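Local coordinates for hypothetical protein PAE2307 (Pyrobaculum aerophilum, PDB 2GL0), which is of unknown function but binds adenosine and belongs to the adenosine-specific kinase family, so it may phosphorylate adenosine, at residues T19-G24 and V86-I91; I23-F28 and E108-F113; K30-L35 and I50-A55. All blocks are in the same frame, centred on the assembly; numbering follows the deposited sequence.

Contact 1: residues T19-G24 and V86-I91; sequences TNVIIG and VFVIYI. With ADN (adenosine), chain J.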
loop_
_atom_site.group_PDB
_atom_site.type_symbol
_atom_site.label_atom_id
_atom_site.label_comp_id
_atom_site.label_asym_id
_atom_site.label_seq_id
_atom_site.Cartn_x
_atom_site.Cartn_y
_atom_site.Cartn_z
ATOM N N THR A 19 -27.242 5.502 3.860
ATOM C CA THR A 19 -26.236 4.458 4.084
ATOM C C THR A 19 -25.555 3.905 2.760
ATOM O O THR A 19 -26.145 4.045 1.641
ATOM C CB THR A 19 -26.825 3.258 4.851
ATOM O OG1 THR A 19 -27.686 2.513 3.976
ATOM C CG2 THR A 19 -27.596 3.696 5.985
ATOM N N ASN A 20 -24.348 3.317 2.923
ATOM C CA ASN A 20 -23.782 2.332 2.011
ATOM C C ASN A 20 -23.359 1.101 2.791
ATOM O O ASN A 20 -23.199 1.176 4.024
ATOM C CB ASN A 20 -22.520 2.798 1.371
ATOM C CG ASN A 20 -22.749 3.896 0.550
ATOM O OD1 ASN A 20 -23.074 5.008 1.058
ATOM N ND2 ASN A 20 -22.654 3.680 -0.737
ATOM N N VAL A 21 -23.220 -0.015 2.044
ATOM C CA VAL A 21 -22.861 -1.325 2.580
ATOM C C VAL A 21 -21.542 -1.745 1.960
ATOM O O VAL A 21 -21.245 -1.416 0.835
ATOM C CB VAL A 21 -23.990 -2.370 2.389
ATOM C CG1 VAL A 21 -24.094 -2.743 1.011
ATOM C CG2 VAL A 21 -23.798 -3.623 3.337
ATOM N N ILE A 22 -20.674 -2.307 2.784
ATOM C CA ILE A 22 -19.429 -2.909 2.358
ATOM C C ILE A 22 -19.454 -4.344 2.901
ATOM O O ILE A 22 -19.701 -4.553 4.090
ATOM C CB ILE A 22 -18.196 -2.132 2.872
ATOM C CG1 ILE A 22 -18.248 -0.638 2.416
ATOM C CG2 ILE A 22 -16.896 -2.902 2.469
ATOM C CD1 ILE A 22 -17.206 0.206 2.936
ATOM N N ILE A 23 -19.339 -5.324 2.000
ATOM C CA ILE A 23 -19.429 -6.726 2.393
ATOM C C ILE A 23 -18.162 -7.482 2.014
ATOM O O ILE A 23 -17.714 -7.343 0.928
ATOM C CB ILE A 23 -20.646 -7.424 1.813
ATOM C CG1 ILE A 23 -21.879 -6.634 2.139
ATOM C CG2 ILE A 23 -20.772 -8.935 2.372
ATOM C CD1 ILE A 23 -23.219 -7.275 1.697
ATOM N N GLY A 24 -17.611 -8.298 2.906
ATOM C CA GLY A 24 -16.366 -8.926 2.635
ATOM C C GLY A 24 -16.050 -10.176 3.430
ATOM O O GLY A 24 -16.876 -10.624 4.237
ATOM N N VAL A 86 -17.293 -14.104 6.975
ATOM C CA VAL A 86 -17.828 -12.953 6.265
ATOM C C VAL A 86 -17.978 -11.808 7.233
ATOM O O VAL A 86 -18.264 -12.063 8.418
ATOM C CB VAL A 86 -19.152 -13.324 5.679
ATOM C CG1 VAL A 86 -19.888 -12.105 5.219
ATOM C CG2 VAL A 86 -18.920 -14.273 4.460
ATOM N N PHE A 87 -17.767 -10.561 6.768
ATOM C CA PHE A 87 -18.099 -9.278 7.506
ATOM C C PHE A 87 -19.010 -8.300 6.737
ATOM O O PHE A 87 -18.997 -8.274 5.505
ATOM C CB PHE A 87 -16.858 -8.592 8.040
ATOM C CG PHE A 87 -15.995 -7.955 6.958
ATOM C CD1 PHE A 87 -16.314 -6.706 6.424
ATOM C CD2 PHE A 87 -14.893 -8.620 6.444
ATOM C CE1 PHE A 87 -15.502 -6.131 5.439
ATOM C CE2 PHE A 87 -14.112 -8.052 5.430
ATOM C CZ PHE A 87 -14.405 -6.833 4.977
ATOM N N VAL A 88 -19.839 -7.538 7.448
ATOM C CA VAL A 88 -20.735 -6.444 6.832
ATOM C C VAL A 88 -20.513 -5.140 7.599
ATOM O O VAL A 88 -20.420 -5.133 8.870
ATOM C CB VAL A 88 -22.229 -6.804 6.980
ATOM C CG1 VAL A 88 -23.175 -5.727 6.525
ATOM C CG2 VAL A 88 -22.453 -8.078 6.261
ATOM N N ILE A 89 -20.326 -4.075 6.815
ATOM C CA ILE A 89 -20.243 -2.716 7.324
ATOM C C ILE A 89 -21.313 -1.879 6.609
ATOM O O ILE A 89 -21.396 -1.841 5.313
ATOM C CB ILE A 89 -18.856 -2.037 7.049
ATOM C CG1 ILE A 89 -17.658 -2.843 7.639
ATOM C CG2 ILE A 89 -18.832 -0.614 7.649
ATOM C CD1 ILE A 89 -16.286 -2.326 7.213
ATOM N N TYR A 90 -22.142 -1.228 7.439
ATOM C CA TYR A 90 -22.965 -0.096 7.012
ATOM C C TYR A 90 -22.382 1.227 7.502
ATOM O O TYR A 90 -21.934 1.286 8.600
ATOM C CB TYR A 90 -24.333 -0.271 7.595
ATOM C CG TYR A 90 -25.212 -1.281 6.846
ATOM C CD1 TYR A 90 -25.187 -2.623 7.201
ATOM C CD2 TYR A 90 -26.113 -0.867 5.848
ATOM C CE1 TYR A 90 -25.994 -3.560 6.563
ATOM C CE2 TYR A 90 -26.947 -1.798 5.201
ATOM C CZ TYR A 90 -26.876 -3.163 5.564
ATOM O OH TYR A 90 -27.716 -4.146 4.989
ATOM N N ILE A 91 -22.376 2.287 6.669
ATOM C CA ILE A 91 -21.742 3.559 7.010
ATOM C C ILE A 91 -22.699 4.668 6.642
ATOM O O ILE A 91 -23.352 4.549 5.632
ATOM C CB ILE A 91 -20.359 3.843 6.286
ATOM C CG1 ILE A 91 -20.398 3.598 4.753
ATOM C CG2 ILE A 91 -19.185 3.013 6.956
ATOM C CD1 ILE A 91 -19.163 4.210 3.942
HETATM O "O5'" ADN J . -22.923 3.780 -8.380
HETATM C "C5'" ADN J . -23.500 4.315 -7.229
HETATM C "C4'" ADN J . -22.555 3.874 -6.133
HETATM O "O4'" ADN J . -21.436 4.740 -6.055
HETATM C "C3'" ADN J . -23.375 4.308 -5.014
HETATM O "O3'" ADN J . -24.171 3.175 -4.814
HETATM C "C2'" ADN J . -22.409 4.724 -3.923
HETATM O "O2'" ADN J . -21.889 3.610 -3.206
HETATM C "C1'" ADN J . -21.310 5.340 -4.763
HETATM N N9 ADN J . -21.450 6.819 -4.902
HETATM C C8 ADN J . -22.530 7.475 -5.456
HETATM N N7 ADN J . -22.354 8.834 -5.421
HETATM C C5 ADN J . -21.158 9.107 -4.856
HETATM C C6 ADN J . -20.361 10.352 -4.514
HETATM N N6 ADN J . -20.798 11.634 -4.774
HETATM N N1 ADN J . -19.147 10.159 -3.900
HETATM C C2 ADN J . -18.708 8.910 -3.632
HETATM N N3 ADN J . -19.351 7.765 -3.917
HETATM C C4 ADN J . -20.569 7.768 -4.506
#
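Asn20, Ile22 and Gly24 pair with Ile91, Ile89 and Phe87 through six backbone hydrogen bonds, two for each pair. Those of the middle pair are short and fairly straight: Ile22 N to Ile89 O is 2.7 Å, and Ile89 N to Ile22 O is 2.8 Å with an N-H...O angle of 168°. CA-H...O contacts fill the intervals, among them Val21 CA to Ile89 O at 3.1 Å. The two strands run antiparallel at the middle of a five-stranded antiparallel sheet, ordered 60-65, 47-53, 86-92, 19-25, 111-116. Two rings use their faces. Val21 and Tyr90 lie side by side, and Val21 CG2 is placed over the phenol ring 3.9 Å from its centroid. The Tyr90 hydroxyl is engaged by Pro14 O. On the opposite side of the sheet Phe87 turns its ring across to Gly24, whose bare CA lets the ring lie close, 3.8 Å from CA to the ring centroid. Aliphatic contacts follow the same alternation. Val21 CG2 meets Val88 CG1 at 3.9 Å on the side covered by helix 68-81 and strand 120-128, whereas Ile22 and Ile89 approach through their CB atoms on the side of Phe87, where helix 31-40 packs. The polar end of Asn20 leaves the strand pair for a bound adenosine: ND2 lies 2.6 Å from the ribose O2', and Ala117 and Tyr165 hydrogen-bond the same nucleoside.

Contact 2: residues I23-F28 and E108-F113; sequences IGQAHF and EVVRIF. With ADN (adenosine), chain G; PO4 (phosphate ion), chain I.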
loop_
_atom_site.group_PDB
_atom_site.type_symbol
_atom_site.label_atom_id
_atom_site.label_comp_id
_atom_site.label_asym_id
_atom_site.label_seq_id
_atom_site.Cartn_x
_atom_site.Cartn_y
_atom_site.Cartn_z
ATOM N N ILE A 23 -19.339 -5.324 2.000
ATOM C CA ILE A 23 -19.429 -6.726 2.393
ATOM C C ILE A 23 -18.162 -7.482 2.014
ATOM O O ILE A 23 -17.714 -7.343 0.928
ATOM C CB ILE A 23 -20.646 -7.424 1.813
ATOM C CG1 ILE A 23 -21.879 -6.634 2.139
ATOM C CG2 ILE A 23 -20.772 -8.935 2.372
ATOM C CD1 ILE A 23 -23.219 -7.275 1.697
ATOM N N GLY A 24 -17.611 -8.298 2.906
ATOM C CA GLY A 24 -16.366 -8.926 2.635
ATOM C C GLY A 24 -16.050 -10.176 3.430
ATOM O O GLY A 24 -16.876 -10.624 4.237
ATOM N N GLN A 25 -14.869 -10.770 3.155
ATOM C CA GLN A 25 -14.380 -11.888 3.928
ATOM C C GLN A 25 -13.025 -11.646 4.677
ATOM O O GLN A 25 -12.118 -11.117 4.115
ATOM C CB GLN A 25 -14.209 -13.073 3.033
ATOM C CG GLN A 25 -14.206 -14.348 3.868
ATOM C CD GLN A 25 -14.027 -15.489 2.971
ATOM O OE1 GLN A 25 -14.890 -15.745 2.133
ATOM N NE2 GLN A 25 -12.823 -16.099 3.016
ATOM N N ALA A 26 -12.924 -12.062 5.960
ATOM C CA ALA A 26 -11.725 -11.915 6.746
ATOM C C ALA A 26 -11.416 -13.249 7.436
ATOM O O ALA A 26 -11.678 -14.303 6.895
ATOM C CB ALA A 26 -11.880 -10.841 7.731
ATOM N N HIS A 27 -10.871 -13.185 8.637
ATOM C CA HIS A 27 -10.553 -14.371 9.445
ATOM C C HIS A 27 -10.003 -13.784 10.768
ATOM O O HIS A 27 -9.570 -12.601 10.819
ATOM C CB HIS A 27 -9.485 -15.270 8.797
ATOM C CG HIS A 27 -8.065 -14.781 8.960
ATOM N ND1 HIS A 27 -7.542 -13.711 8.253
ATOM C CD2 HIS A 27 -7.046 -15.244 9.740
ATOM C CE1 HIS A 27 -6.275 -13.520 8.607
ATOM N NE2 HIS A 27 -5.949 -14.444 9.493
ATOM N N PHE A 28 -10.031 -14.604 11.820
ATOM C CA PHE A 28 -9.565 -14.233 13.145
ATOM C C PHE A 28 -10.507 -13.181 13.722
ATOM O O PHE A 28 -11.063 -12.343 12.990
ATOM C CB PHE A 28 -8.109 -13.764 13.157
ATOM C CG PHE A 28 -7.537 -13.581 14.556
ATOM C CD1 PHE A 28 -7.771 -14.529 15.547
ATOM C CD2 PHE A 28 -6.767 -12.447 14.878
ATOM C CE1 PHE A 28 -7.242 -14.357 16.846
ATOM C CE2 PHE A 28 -6.216 -12.281 16.151
ATOM C CZ PHE A 28 -6.465 -13.222 17.142
ATOM N N GLU A 108 -6.150 -9.029 8.655
ATOM C CA GLU A 108 -7.268 -10.010 8.591
ATOM C C GLU A 108 -8.070 -10.055 7.262
ATOM O O GLU A 108 -8.486 -11.119 6.843
ATOM C CB GLU A 108 -8.294 -9.721 9.701
ATOM C CG GLU A 108 -7.860 -9.955 11.217
ATOM C CD GLU A 108 -7.135 -8.757 11.774
ATOM O OE1 GLU A 108 -7.176 -7.619 11.167
ATOM O OE2 GLU A 108 -6.490 -8.937 12.821
ATOM N N VAL A 109 -8.303 -8.911 6.630
ATOM C CA VAL A 109 -9.179 -8.832 5.429
ATOM C C VAL A 109 -8.547 -9.564 4.189
ATOM O O VAL A 109 -7.445 -9.238 3.717
ATOM C CB VAL A 109 -9.651 -7.319 5.156
ATOM C CG1 VAL A 109 -10.306 -7.147 3.822
ATOM C CG2 VAL A 109 -10.573 -6.893 6.291
ATOM N N VAL A 110 -9.246 -10.594 3.720
ATOM C CA VAL A 110 -8.728 -11.405 2.639
ATOM C C VAL A 110 -9.306 -10.894 1.319
ATOM O O VAL A 110 -8.602 -10.907 0.356
ATOM C CB VAL A 110 -8.874 -12.993 2.882
ATOM C CG1 VAL A 110 -8.357 -13.365 4.266
ATOM C CG2 VAL A 110 -10.206 -13.391 2.932
ATOM N N ARG A 111 -10.572 -10.429 1.317
ATOM C CA ARG A 111 -11.255 -9.932 0.089
ATOM C C ARG A 111 -12.531 -9.098 0.413
ATOM O O ARG A 111 -13.052 -9.149 1.489
ATOM C CB ARG A 111 -11.679 -11.067 -0.814
ATOM C CG ARG A 111 -12.792 -12.074 -0.329
ATOM C CD ARG A 111 -12.720 -13.200 -1.388
ATOM N NE ARG A 111 -13.252 -14.477 -0.983
ATOM C CZ ARG A 111 -13.953 -15.267 -1.822
ATOM N NH1 ARG A 111 -14.219 -14.893 -3.067
ATOM N NH2 ARG A 111 -14.436 -16.420 -1.395
ATOM N N ILE A 112 -12.962 -8.306 -0.562
ATOM C CA ILE A 112 -14.155 -7.471 -0.487
ATOM C C ILE A 112 -15.096 -7.930 -1.669
ATOM O O ILE A 112 -14.684 -8.077 -2.842
ATOM C CB ILE A 112 -13.860 -5.950 -0.449
ATOM C CG1 ILE A 112 -12.840 -5.566 0.693
ATOM C CG2 ILE A 112 -15.184 -5.169 -0.116
ATOM C CD1 ILE A 112 -12.165 -4.292 0.465
ATOM N N PHE A 113 -16.335 -8.197 -1.298
ATOM C CA PHE A 113 -17.362 -8.560 -2.229
ATOM C C PHE A 113 -18.050 -7.410 -2.918
ATOM O O PHE A 113 -18.360 -7.510 -4.109
ATOM C CB PHE A 113 -18.393 -9.505 -1.535
ATOM C CG PHE A 113 -17.802 -10.833 -1.094
ATOM C CD1 PHE A 113 -17.313 -11.713 -2.031
ATOM C CD2 PHE A 113 -17.795 -11.187 0.232
ATOM C CE1 PHE A 113 -16.753 -12.922 -1.627
ATOM C CE2 PHE A 113 -17.267 -12.365 0.664
ATOM C CZ PHE A 113 -16.709 -13.262 -0.300
HETATM O "O5'" ADN G . -10.731 -17.607 13.509
HETATM C "C5'" ADN G . -9.637 -18.270 14.110
HETATM C "C4'" ADN G . -8.682 -18.213 12.941
HETATM O "O4'" ADN G . -7.941 -17.007 13.060
HETATM C "C3'" ADN G . -7.640 -19.300 12.975
HETATM O "O3'" ADN G . -8.085 -20.217 12.016
HETATM C "C2'" ADN G . -6.326 -18.614 12.604
HETATM O "O2'" ADN G . -6.285 -18.209 11.270
HETATM C "C1'" ADN G . -6.524 -17.254 13.074
HETATM N N9 ADN G . -5.998 -17.128 14.435
HETATM C C8 ADN G . -6.393 -17.802 15.534
HETATM N N7 ADN G . -5.674 -17.400 16.613
HETATM C C5 ADN G . -4.807 -16.466 16.198
HETATM C C6 ADN G . -3.752 -15.659 16.845
HETATM N N6 ADN G . -3.495 -15.746 18.202
HETATM N N1 ADN G . -3.091 -14.802 15.997
HETATM C C2 ADN G . -3.358 -14.709 14.659
HETATM N N3 ADN G . -4.283 -15.395 14.009
HETATM C C4 ADN G . -5.024 -16.267 14.746
HETATM P P PO4 I . -13.191 -12.002 -4.674
HETATM O O1 PO4 I . -14.544 -12.586 -4.350
HETATM O O2 PO4 I . -12.145 -13.066 -4.509
HETATM O O3 PO4 I . -13.230 -11.458 -6.073
HETATM O O4 PO4 I . -12.830 -10.854 -3.789
#
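The Phe28 ring carries adenosine over one face, with C4 of the base 3.3 Å above the ring plane, and receives Glu108 OE2 at its edge, 4.1 Å from Phe28 CD2, the carboxylate turned only 20° from the ring. A chi1 of -171° extends the ring away from the main-chain nitrogen and lays that face against the base. Were Phe28 an alanine, the adenine would probably lose the ring that covers one of its faces. His27 is met at its edge by the ribose O2' near CD2 and by Glu108 O, to which ND1 gives a 3.1 Å hydrogen bond on a lone pair in the carbonyl plane. The adenosine site lies between subunits: His85 and, from the second subunit, Asn20, Ala117 and Tyr165 also hydrogen-bond the nucleoside. The Arg111 guanidinium has Phe113 CE1 over one face and phosphate at its edge, NH1 to O1 measuring 2.7 Å; the Arg111 side chains of two neighbouring subunits bind the same ion, probably taken from the crystallisation liquor. Gln25 CB rests on Arg111 CG at 3.8 Å, its amide plane 76° from the guanidinium; Gln25 NE2 and Arg111 NE bond weakly to Phe113 O of the second subunit. Gln25 O accepts from both Val110 N (2.9 Å) and Arg111 N (3.3 Å), a classic beta bulge, after which Phe113 N reaches Ile23 O at 2.8 Å. Strand 111-116, outermost in this chain's five-stranded sheet, is so paired with 19-25, with helix 31-40 against Ala26, Glu108 and Val109, helix 100-104 against Ile112, and strand 131-139 against Phe113.

Contact 3: residues K30-L35 and I50-A55; sequences KTVEDL and IAFCEA
Phe52 meets the first turn of helix 31-40 along its whole length. Its CB touches Val32 CG1 at 3.5 Å; from there a chi1 of 172° swings CG away from the amide nitrogen and brings the ring against Thr31. CD1 lies 3.7 Å from Thr31 CG2, and farther out CE1 and CZ come level with Thr31 OG1, CZ at 3.9 Å. Thr31 CB sits almost exactly over the middle of the ring, 7° off its normal, a CH-pi contact made with the two side chains at about a right angle. The threonine hydroxyl, over the CE1–CZ side of the same face, is hydrogen-bonded to Phe28 O. One turn along the helix, Leu35 CD1 packs on Ile50 CD1 at 3.6 Å, and Val32 CG1 reaches the same methyl at 4.2 Å, so that Val32 bridges both strand residues. No hydrogen bond crosses this interface. Lys30 and Asp34 form a salt bridge on the helix flank. The axes of 31-35 and 50-53 run nearly antiparallel and approach to 8.5 Å. Helix 31-40 is the connecting helix of a beta-alpha-beta crossover from strand 19-25 to the parallel strand 47-53, with 86-92 between them in the sheet, close to a bound adenosine.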
loop_
_atom_site.group_PDB
_atom_site.type_symbol
_atom_site.label_atom_id
_atom_site.label_comp_id
_atom_site.label_asym_id
_atom_site.label_seq_id
_atom_site.Cartn_x
_atom_site.Cartn_y
_atom_site.Cartn_z
ATOM N N LYS A 30 -9.834 -10.607 15.776
ATOM C CA LYS A 30 -9.410 -9.187 15.822
ATOM C C LYS A 30 -9.929 -8.310 14.652
ATOM O O LYS A 30 -9.806 -7.077 14.676
ATOM C CB LYS A 30 -7.904 -9.061 15.900
ATOM C CG LYS A 30 -7.421 -7.713 16.363
ATOM C CD LYS A 30 -5.962 -7.828 16.865
ATOM C CE LYS A 30 -5.044 -8.522 15.889
ATOM N NZ LYS A 30 -4.656 -7.544 14.847
ATOM N N THR A 31 -10.489 -8.960 13.638
ATOM C CA THR A 31 -11.184 -8.326 12.525
ATOM C C THR A 31 -12.189 -7.312 12.993
ATOM O O THR A 31 -12.223 -6.235 12.374
ATOM C CB THR A 31 -12.033 -9.393 11.636
ATOM O OG1 THR A 31 -11.165 -10.357 11.080
ATOM C CG2 THR A 31 -12.816 -8.748 10.521
ATOM N N VAL A 32 -13.051 -7.615 14.001
ATOM C CA VAL A 32 -14.055 -6.533 14.433
ATOM C C VAL A 32 -13.430 -5.241 15.001
ATOM O O VAL A 32 -13.982 -4.108 14.820
ATOM C CB VAL A 32 -15.290 -6.938 15.372
ATOM C CG1 VAL A 32 -16.282 -7.679 14.655
ATOM C CG2 VAL A 32 -14.886 -7.701 16.584
ATOM N N GLU A 33 -12.339 -5.391 15.731
ATOM C CA GLU A 33 -11.733 -4.222 16.328
ATOM C C GLU A 33 -10.960 -3.370 15.283
ATOM O O GLU A 33 -11.032 -2.137 15.280
ATOM C CB GLU A 33 -10.819 -4.652 17.473
ATOM C CG GLU A 33 -11.656 -5.293 18.655
ATOM C CD GLU A 33 -10.953 -5.159 20.051
ATOM O OE1 GLU A 33 -10.189 -4.124 20.227
ATOM O OE2 GLU A 33 -11.182 -6.086 20.913
ATOM N N ASP A 34 -10.228 -4.072 14.411
ATOM C CA ASP A 34 -9.440 -3.466 13.333
ATOM C C ASP A 34 -10.307 -2.824 12.250
ATOM O O ASP A 34 -9.863 -1.840 11.616
ATOM C CB ASP A 34 -8.513 -4.502 12.705
ATOM C CG ASP A 34 -7.364 -4.921 13.619
ATOM O OD1 ASP A 34 -7.262 -4.358 14.750
ATOM O OD2 ASP A 34 -6.562 -5.820 13.203
ATOM N N LEU A 35 -11.511 -3.364 12.044
ATOM C CA LEU A 35 -12.448 -2.738 11.116
ATOM C C LEU A 35 -13.010 -1.477 11.684
ATOM O O LEU A 35 -12.973 -0.432 11.002
ATOM C CB LEU A 35 -13.589 -3.680 10.613
ATOM C CG LEU A 35 -13.033 -4.767 9.696
ATOM C CD1 LEU A 35 -14.146 -5.701 9.313
ATOM C CD2 LEU A 35 -12.414 -4.091 8.439
ATOM N N ILE A 50 -20.528 -2.409 12.359
ATOM C CA ILE A 50 -19.749 -3.543 11.823
ATOM C C ILE A 50 -20.152 -4.889 12.480
ATOM O O ILE A 50 -20.352 -4.973 13.698
ATOM C CB ILE A 50 -18.205 -3.197 11.677
ATOM C CG1 ILE A 50 -17.261 -4.291 12.126
ATOM C CG2 ILE A 50 -17.890 -2.017 12.485
ATOM C CD1 ILE A 50 -17.152 -5.469 11.197
ATOM N N ALA A 51 -20.358 -5.920 11.660
ATOM C CA ALA A 51 -20.537 -7.325 12.197
ATOM C C ALA A 51 -19.676 -8.323 11.430
ATOM O O ALA A 51 -19.263 -8.066 10.276
ATOM C CB ALA A 51 -22.025 -7.763 12.246
ATOM N N PHE A 52 -19.374 -9.439 12.084
ATOM C CA PHE A 52 -18.364 -10.409 11.628
ATOM C C PHE A 52 -18.773 -11.755 12.175
ATOM O O PHE A 52 -19.066 -11.915 13.365
ATOM C CB PHE A 52 -16.995 -10.041 12.225
ATOM C CG PHE A 52 -15.905 -11.110 11.979
ATOM C CD1 PHE A 52 -15.434 -11.387 10.633
ATOM C CD2 PHE A 52 -15.344 -11.841 13.084
ATOM C CE1 PHE A 52 -14.447 -12.346 10.358
ATOM C CE2 PHE A 52 -14.295 -12.836 12.821
ATOM C CZ PHE A 52 -13.854 -13.088 11.465
ATOM N N CYS A 53 -18.817 -12.748 11.336
ATOM C CA CYS A 53 -19.220 -14.081 11.813
ATOM C C CYS A 53 -17.974 -14.823 12.159
ATOM O O CYS A 53 -17.239 -15.203 11.246
ATOM C CB CYS A 53 -19.891 -14.812 10.646
ATOM S SG CYS A 53 -21.367 -13.970 9.984
ATOM N N GLU A 54 -17.684 -14.999 13.453
ATOM C CA GLU A 54 -16.629 -15.935 13.931
ATOM C C GLU A 54 -17.034 -17.269 13.403
ATOM O O GLU A 54 -18.224 -17.588 13.463
ATOM C CB GLU A 54 -16.737 -16.008 15.445
ATOM C CG GLU A 54 -15.699 -16.869 16.179
ATOM C CD GLU A 54 -15.879 -16.738 17.674
ATOM O OE1 GLU A 54 -16.970 -16.347 18.133
ATOM O OE2 GLU A 54 -14.927 -16.989 18.399
ATOM N N ALA A 55 -16.118 -18.075 12.897
ATOM C CA ALA A 55 -16.534 -19.333 12.260
ATOM C C ALA A 55 -16.085 -20.612 12.975
ATOM O O ALA A 55 -16.234 -21.745 12.452
ATOM C CB ALA A 55 -16.042 -19.333 10.837
#

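How the contacts relate
From the N terminus, strand 19-25 opens contacts 1 and 2, which share Ile23 and Gly24. The chain then enters helix 31-40 and returns along strand 47-53, where contact 3 closes the shortest loop. That loop falls within both of the longer ones. Strand 86-92 next closes contact 1 by inserting between 19-25 and 47-53, and segment 108-113 closes contact 2 on the other side of strand 19-25; these two loops overlap, neither containing the other. Phe87 links contacts 1 and 2 by packing on Ala26 and Val109. Backbone bonding of Val86 and Val88 to Cys53 and Ala51 joins contacts 1 and 3, while packing of Phe28 O on Phe52 CZ joins contacts 2 and 3.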